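Local coordinates for protein 433aa long hypothetical phosphoribosylglycinamide formyl transferase (Pyrococcus horikoshii, PDB 2DWC) that belongs to the ATP-grasp family, has a PurT-type C-terminal domain, and binds adenosine-5'-diphosphate, at residues B[155-164]-B[197-205]. Numbering follows the deposited sequence.
Sequences IGYPCHTKAI and EKIIVEEHI. With ADP (adenosine-5'-diphosphate), chain H.
His160 and His204 meet rim to rim: NE2 of His160 lies 2.8 Å from ND1 of His204 in a hydrogen bond whose donor could be either ring, and the two planes differ by only 25°. With CG beside its own backbone N (chi1 -61°), the His160 ring lies against the adenine of ADP, whose C5 sits over the centre of one face of the ring, 3.7 Å above its plane. On the same face of the sheet Lys162 and Glu202 cross at about a right angle. The extended lysine brings NZ 3.0 Å from OE1 of Glu202, a salt bridge whose hydrogen bond is weak, while the same NZ donates to ADP N7 and O2A. The other carboxylate oxygen, OE2 of Glu202, accepts from adenine N6 at 3.1 Å and from Ser137, so both ends of this buried group are engaged. These side chains project from neighbouring antiparallel strands, 159-163 and 199-203, whose N-to-C directions make an angle of 160° in the four-stranded sheet of the ATP-grasp domain. Paired bonds between His160 and Glu202, and between Lys162 and Ile200, fix the register. Glu203 O accepts from adenine N6 and, two residues on, Ile205 N donates to N1 (2.8 Å), reading the adenine edge through backbone atoms. On the opposite face, Val201 CG1 packs 3.8 Å from Ile155 CG1 and against Cys159 SG.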
loop_
_atom_site.group_PDB
_atom_site.type_symbol
_atom_site.label_atom_id
_atom_site.label_comp_id
_atom_site.label_asym_id
_atom_site.label_seq_id
_atom_site.Cartn_x
_atom_site.Cartn_y
_atom_site.Cartn_z
ATOM N N ILE B 155 -37.927 -26.058 14.467
ATOM C CA ILE B 155 -36.708 -26.034 13.654
ATOM C C ILE B 155 -35.895 -27.298 13.894
ATOM O O ILE B 155 -35.285 -27.835 12.973
ATOM C CB ILE B 155 -35.846 -24.802 14.001
ATOM C CG1 ILE B 155 -36.538 -23.531 13.492
ATOM C CG2 ILE B 155 -34.450 -24.968 13.435
ATOM C CD1 ILE B 155 -36.744 -23.489 11.990
ATOM N N GLY B 156 -35.902 -27.771 15.140
ATOM C CA GLY B 156 -35.163 -28.974 15.493
ATOM C C GLY B 156 -33.833 -28.616 16.121
ATOM O O GLY B 156 -33.261 -27.579 15.793
ATOM N N TYR B 157 -33.328 -29.451 17.023
ATOM C CA TYR B 157 -32.059 -29.149 17.666
ATOM C C TYR B 157 -30.926 -29.911 16.985
ATOM O O TYR B 157 -31.152 -30.954 16.374
ATOM C CB TYR B 157 -32.105 -29.502 19.160
ATOM C CG TYR B 157 -33.278 -28.898 19.913
ATOM C CD1 TYR B 157 -34.497 -29.584 20.011
ATOM C CD2 TYR B 157 -33.170 -27.654 20.538
ATOM C CE1 TYR B 157 -35.578 -29.040 20.720
ATOM C CE2 TYR B 157 -34.238 -27.102 21.245
ATOM C CZ TYR B 157 -35.442 -27.801 21.336
ATOM O OH TYR B 157 -36.503 -27.267 22.039
ATOM N N PRO B 158 -29.699 -29.367 17.031
ATOM C CA PRO B 158 -29.344 -28.098 17.670
ATOM C C PRO B 158 -29.739 -26.973 16.711
ATOM O O PRO B 158 -29.711 -27.161 15.499
ATOM C CB PRO B 158 -27.815 -28.181 17.813
ATOM C CG PRO B 158 -27.506 -29.617 17.630
ATOM C CD PRO B 158 -28.486 -30.064 16.591
ATOM N N CYS B 159 -30.111 -25.819 17.249
ATOM C CA CYS B 159 -30.469 -24.686 16.402
ATOM C C CYS B 159 -29.762 -23.424 16.899
ATOM O O CYS B 159 -29.265 -23.375 18.026
ATOM C CB CYS B 159 -31.994 -24.483 16.363
ATOM S SG CYS B 159 -32.788 -24.285 17.988
ATOM N N HIS B 160 -29.692 -22.417 16.036
ATOM C CA HIS B 160 -29.038 -21.154 16.379
ATOM C C HIS B 160 -30.077 -20.061 16.612
ATOM O O HIS B 160 -30.936 -19.850 15.763
ATOM C CB HIS B 160 -28.131 -20.702 15.222
ATOM C CG HIS B 160 -27.033 -21.665 14.909
ATOM N ND1 HIS B 160 -25.765 -21.544 15.438
ATOM C CD2 HIS B 160 -27.018 -22.784 14.147
ATOM C CE1 HIS B 160 -25.016 -22.545 15.013
ATOM N NE2 HIS B 160 -25.751 -23.312 14.228
ATOM N N THR B 161 -29.985 -19.360 17.735
ATOM C CA THR B 161 -30.910 -18.257 18.009
ATOM C C THR B 161 -30.082 -16.974 17.947
ATOM O O THR B 161 -29.005 -16.902 18.529
ATOM C CB THR B 161 -31.545 -18.344 19.420
ATOM O OG1 THR B 161 -30.516 -18.348 20.413
ATOM C CG2 THR B 161 -32.375 -19.611 19.558
ATOM N N LYS B 162 -30.592 -15.967 17.254
ATOM C CA LYS B 162 -29.860 -14.706 17.120
ATOM C C LYS B 162 -30.778 -13.514 17.299
ATOM O O LYS B 162 -31.898 -13.489 16.778
ATOM C CB LYS B 162 -29.196 -14.622 15.733
ATOM C CG LYS B 162 -28.433 -15.873 15.301
ATOM C CD LYS B 162 -28.044 -15.825 13.807
ATOM C CE LYS B 162 -27.426 -17.155 13.329
ATOM N NZ LYS B 162 -26.994 -17.076 11.891
ATOM N N ALA B 163 -30.291 -12.522 18.040
ATOM C CA ALA B 163 -31.036 -11.292 18.263
ATOM C C ALA B 163 -31.166 -10.591 16.908
ATOM O O ALA B 163 -30.202 -10.535 16.129
ATOM C CB ALA B 163 -30.282 -10.413 19.253
ATOM N N ILE B 164 -32.347 -10.054 16.620
ATOM C CA ILE B 164 -32.585 -9.390 15.335
ATOM C C ILE B 164 -31.676 -8.183 15.054
ATOM O O ILE B 164 -31.442 -7.827 13.897
ATOM C CB ILE B 164 -34.072 -8.977 15.206
ATOM C CG1 ILE B 164 -34.675 -9.619 13.956
ATOM C CG2 ILE B 164 -34.211 -7.463 15.148
ATOM C CD1 ILE B 164 -34.619 -11.139 13.962
ATOM N N GLU B 197 -38.328 -7.693 21.990
ATOM C CA GLU B 197 -37.266 -8.656 21.713
ATOM C C GLU B 197 -37.640 -9.587 20.558
ATOM O O GLU B 197 -38.564 -10.390 20.669
ATOM C CB GLU B 197 -36.955 -9.483 22.965
ATOM C CG GLU B 197 -35.796 -10.466 22.783
ATOM C CD GLU B 197 -35.549 -11.326 24.013
ATOM O OE1 GLU B 197 -34.670 -12.218 23.956
ATOM O OE2 GLU B 197 -36.233 -11.110 25.037
ATOM N N LYS B 198 -36.904 -9.478 19.457
ATOM C CA LYS B 198 -37.140 -10.288 18.262
ATOM C C LYS B 198 -35.942 -11.232 18.053
ATOM O O LYS B 198 -34.788 -10.828 18.195
ATOM C CB LYS B 198 -37.312 -9.370 17.051
ATOM C CG LYS B 198 -37.718 -10.083 15.779
ATOM C CD LYS B 198 -39.198 -9.914 15.495
ATOM C CE LYS B 198 -39.618 -10.795 14.331
ATOM N NZ LYS B 198 -40.969 -10.472 13.793
ATOM N N ILE B 199 -36.212 -12.491 17.723
ATOM C CA ILE B 199 -35.139 -13.459 17.540
ATOM C C ILE B 199 -35.354 -14.279 16.276
ATOM O O ILE B 199 -36.505 -14.517 15.880
ATOM C CB ILE B 199 -35.078 -14.440 18.748
ATOM C CG1 ILE B 199 -34.618 -13.700 20.011
ATOM C CG2 ILE B 199 -34.162 -15.608 18.433
ATOM C CD1 ILE B 199 -34.608 -14.563 21.272
ATOM N N ILE B 200 -34.260 -14.672 15.614
ATOM C CA ILE B 200 -34.394 -15.531 14.447
ATOM C C ILE B 200 -33.798 -16.856 14.899
ATOM O O ILE B 200 -32.742 -16.896 15.539
ATOM C CB ILE B 200 -33.654 -14.993 13.165
ATOM C CG1 ILE B 200 -33.823 -16.000 12.025
ATOM C CG2 ILE B 200 -32.178 -14.741 13.456
ATOM C CD1 ILE B 200 -33.241 -15.572 10.681
ATOM N N VAL B 201 -34.521 -17.934 14.621
ATOM C CA VAL B 201 -34.092 -19.272 14.992
ATOM C C VAL B 201 -33.768 -20.008 13.707
ATOM O O VAL B 201 -34.629 -20.131 12.830
ATOM C CB VAL B 201 -35.229 -20.046 15.732
ATOM C CG1 VAL B 201 -34.738 -21.444 16.096
ATOM C CG2 VAL B 201 -35.638 -19.287 16.996
ATOM N N GLU B 202 -32.539 -20.514 13.590
ATOM C CA GLU B 202 -32.130 -21.196 12.365
ATOM C C GLU B 202 -31.669 -22.629 12.560
ATOM O O GLU B 202 -31.063 -22.954 13.578
ATOM C CB GLU B 202 -30.943 -20.457 11.709
ATOM C CG GLU B 202 -31.158 -18.978 11.462
ATOM C CD GLU B 202 -29.917 -18.317 10.834
ATOM O OE1 GLU B 202 -29.832 -17.077 10.841
ATOM O OE2 GLU B 202 -29.037 -19.050 10.334
ATOM N N GLU B 203 -31.884 -23.457 11.539
ATOM C CA GLU B 203 -31.384 -24.827 11.609
ATOM C C GLU B 203 -29.848 -24.801 11.545
ATOM O O GLU B 203 -29.249 -23.893 10.946
ATOM C CB GLU B 203 -31.909 -25.663 10.445
ATOM C CG GLU B 203 -31.626 -25.066 9.110
ATOM C CD GLU B 203 -31.591 -26.092 8.003
ATOM O OE1 GLU B 203 -31.775 -25.692 6.846
ATOM O OE2 GLU B 203 -31.372 -27.294 8.278
ATOM N N HIS B 204 -29.205 -25.790 12.161
ATOM C CA HIS B 204 -27.753 -25.859 12.138
ATOM C C HIS B 204 -27.274 -26.427 10.813
ATOM O O HIS B 204 -27.702 -27.506 10.401
ATOM C CB HIS B 204 -27.228 -26.735 13.275
ATOM C CG HIS B 204 -25.739 -26.894 13.267
ATOM N ND1 HIS B 204 -24.879 -25.853 13.545
ATOM C CD2 HIS B 204 -24.956 -27.965 12.991
ATOM C CE1 HIS B 204 -23.630 -26.275 13.444
ATOM N NE2 HIS B 204 -23.650 -27.553 13.108
ATOM N N ILE B 205 -26.398 -25.698 10.128
ATOM C CA ILE B 205 -25.863 -26.173 8.860
ATOM C C ILE B 205 -24.510 -26.826 9.121
ATOM O O ILE B 205 -23.622 -26.227 9.738
ATOM C CB ILE B 205 -25.670 -25.021 7.840
ATOM C CG1 ILE B 205 -27.015 -24.343 7.542
ATOM C CG2 ILE B 205 -25.104 -25.573 6.539
ATOM C CD1 ILE B 205 -28.078 -25.315 7.025
HETATM P PB ADP H . -22.572 -12.493 13.148
HETATM O O1B ADP H . -22.276 -11.352 12.253
HETATM O O2B ADP H . -21.409 -13.386 13.816
HETATM O O3B ADP H . -23.976 -12.622 13.924
HETATM P PA ADP H . -23.789 -14.912 12.416
HETATM O O1A ADP H . -24.364 -14.847 13.778
HETATM O O2A ADP H . -24.943 -15.027 11.301
HETATM O O3A ADP H . -22.940 -13.598 12.036
HETATM O "O5'" ADP H . -22.816 -16.177 12.233
HETATM C "C5'" ADP H . -21.673 -16.338 13.077
HETATM C "C4'" ADP H . -21.162 -17.772 12.944
HETATM O "O4'" ADP H . -22.012 -18.718 13.612
HETATM C "C3'" ADP H . -21.199 -18.184 11.473
HETATM O "O3'" ADP H . -20.042 -17.664 10.813
HETATM C "C2'" ADP H . -21.053 -19.689 11.676
HETATM O "O2'" ADP H . -19.733 -19.979 12.142
HETATM C "C1'" ADP H . -22.058 -19.910 12.807
HETATM N N9 ADP H . -23.437 -20.035 12.279
HETATM C C8 ADP H . -24.336 -19.062 12.180
HETATM N N7 ADP H . -25.472 -19.554 11.680
HETATM C C5 ADP H . -25.292 -20.849 11.467
HETATM C C6 ADP H . -26.091 -21.872 10.959
HETATM N N6 ADP H . -27.352 -21.633 10.617
HETATM N N1 ADP H . -25.574 -23.104 10.854
HETATM C C2 ADP H . -24.333 -23.363 11.226
HETATM N N3 ADP H . -23.548 -22.417 11.716
HETATM C C4 ADP H . -23.993 -21.163 11.846
HETATM O O HOH W 1 -30.888 -27.970 13.321
#